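Local atomic coordinates of tailspike protein (Acinetobacter phage vB_ApiP_P1, PDB entry 6E1R), a protein that probably serves as the phage's receptor-binding tailspike, a trimeric hydrolase that degrades surface polysaccharide of its Acinetobacter host. Residues N251-Y254 and N255-F258. Sequence-based numbering, arbitrary orientation.
Sequences NTFY and NCIF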
loop_
_atom_site.group_PDB
_atom_site.type_symbol
_atom_site.label_atom_id
_atom_site.label_comp_id
_atom_site.label_asym_id
_atom_site.label_seq_id
_atom_site.Cartn_x
_atom_site.Cartn_y
_atom_site.Cartn_z
ATOM N N ASN A 251 1.644 -11.195 -10.016
ATOM C CA ASN A 251 3.036 -10.797 -10.201
ATOM C C ASN A 251 3.243 -9.428 -9.562
ATOM O O ASN A 251 2.672 -8.432 -10.018
ATOM C CB ASN A 251 3.396 -10.796 -11.684
ATOM C CG ASN A 251 3.282 -12.178 -12.303
ATOM O OD1 ASN A 251 3.680 -13.174 -11.700
ATOM N ND2 ASN A 251 2.712 -12.247 -13.497
ATOM N N THR A 252 4.062 -9.383 -8.512
ATOM C CA THR A 252 4.296 -8.176 -7.733
ATOM C C THR A 252 5.749 -7.741 -7.851
ATOM O O THR A 252 6.661 -8.576 -7.876
ATOM C CB THR A 252 3.938 -8.388 -6.255
ATOM O OG1 THR A 252 2.885 -9.354 -6.147
ATOM C CG2 THR A 252 3.508 -7.082 -5.611
ATOM N N PHE A 253 5.958 -6.429 -7.917
ATOM C CA PHE A 253 7.276 -5.839 -8.115
ATOM C C PHE A 253 7.560 -4.868 -6.979
ATOM O O PHE A 253 6.783 -3.936 -6.746
ATOM C CB PHE A 253 7.355 -5.127 -9.467
ATOM C CG PHE A 253 7.072 -6.023 -10.638
ATOM C CD1 PHE A 253 5.768 -6.346 -10.988
ATOM C CD2 PHE A 253 8.109 -6.543 -11.390
ATOM C CE1 PHE A 253 5.508 -7.172 -12.065
ATOM C CE2 PHE A 253 7.855 -7.368 -12.467
ATOM C CZ PHE A 253 6.552 -7.683 -12.805
ATOM N N TYR A 254 8.673 -5.084 -6.280
ATOM C CA TYR A 254 9.092 -4.235 -5.171
ATOM C C TYR A 254 10.409 -3.563 -5.531
ATOM O O TYR A 254 11.416 -4.246 -5.746
ATOM C CB TYR A 254 9.247 -5.046 -3.883
ATOM C CG TYR A 254 7.986 -5.736 -3.411
ATOM C CD1 TYR A 254 7.215 -5.194 -2.390
ATOM C CD2 TYR A 254 7.572 -6.934 -3.978
ATOM C CE1 TYR A 254 6.067 -5.825 -1.950
ATOM C CE2 TYR A 254 6.426 -7.571 -3.546
ATOM C CZ TYR A 254 5.677 -7.013 -2.532
ATOM O OH TYR A 254 4.534 -7.646 -2.100
ATOM N N ASN A 255 10.395 -2.231 -5.602
ATOM C CA ASN A 255 11.603 -1.424 -5.796
ATOM C C ASN A 255 12.347 -1.785 -7.079
ATOM O O ASN A 255 13.566 -1.615 -7.170
ATOM C CB ASN A 255 12.542 -1.536 -4.591
ATOM C CG ASN A 255 11.836 -1.274 -3.276
ATOM O OD1 ASN A 255 11.665 -0.125 -2.867
ATOM N ND2 ASN A 255 11.423 -2.342 -2.605
ATOM N N CYS A 256 11.633 -2.290 -8.078
ATOM C CA CYS A 256 12.266 -2.619 -9.343
ATOM C C CYS A 256 12.425 -1.368 -10.200
ATOM O O CYS A 256 11.741 -0.359 -10.011
ATOM C CB CYS A 256 11.458 -3.678 -10.092
ATOM S SG CYS A 256 11.386 -5.264 -9.236
ATOM N N ILE A 257 13.345 -1.445 -11.160
ATOM C CA ILE A 257 13.694 -0.313 -12.008
ATOM C C ILE A 257 13.543 -0.728 -13.465
ATOM O O ILE A 257 14.041 -1.786 -13.868
ATOM C CB ILE A 257 15.123 0.191 -11.734
ATOM C CG1 ILE A 257 15.272 0.603 -10.269
ATOM C CG2 ILE A 257 15.460 1.355 -12.649
ATOM C CD1 ILE A 257 16.707 0.793 -9.831
ATOM N N PHE A 258 12.864 0.107 -14.250
ATOM C CA PHE A 258 12.653 -0.128 -15.676
ATOM C C PHE A 258 13.128 1.105 -16.434
ATOM O O PHE A 258 12.462 2.144 -16.408
ATOM C CB PHE A 258 11.183 -0.416 -15.979
ATOM C CG PHE A 258 10.623 -1.593 -15.231
ATOM C CD1 PHE A 258 10.149 -1.449 -13.936
ATOM C CD2 PHE A 258 10.555 -2.841 -15.828
ATOM C CE1 PHE A 258 9.630 -2.530 -13.247
ATOM C CE2 PHE A 258 10.036 -3.926 -15.145
ATOM C CZ PHE A 258 9.572 -3.770 -13.853
#
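Asn255 meets Tyr254 at the corner where the strand 251-254 ends, and its backbone angles there, phi 58° and psi 27°, lie in the left-handed helical region, which turns the chain sharply toward the strand starting at Ile257. Its CG stands beside its own backbone N, anti to the carbonyl carbon, which sends the amide back alongside the tyrosine: Asn255 ND2 lies 3.7 Å from Tyr254 CB. The amide's polar atoms look outward to another subunit, where OD1 accepts a hydrogen bond from Thr252 OG1 of the second subunit, and ND2 makes a weak one to Tyr254 OH of that same subunit.

Cys256 turns its CB toward the strand 251-254. Its SG approaches Phe253 at the root of the side chain, 4.0 Å from CB, and then at the rim of the ring, 4.1 Å from CD2. The sulfur lies 86° off the ring normal and 5.5 Å from the Phe253 centroid, which identifies an edge-on sulfur-aromatic contact.

Phe258 reaches back to the same phenylalanine. Its CZ comes within 4.0 Å of Phe253 CD2, which lies in the plane of the Phe258 ring at its edge, and the two side chains cross at about a right angle. Both phenylalanines also join ring stacks between successive turns, Phe253 with Phe217 and Phe278, Phe258 with Phe222.

Parallel pairing of 251-254 with 215-218 and 273-278, and of 257-259 with 221-222 and 281-284, identifies a corner between two faces of a parallel beta-helix, with stacked phenylalanines inside and the trimer interface outside, as in other phage tailspikes.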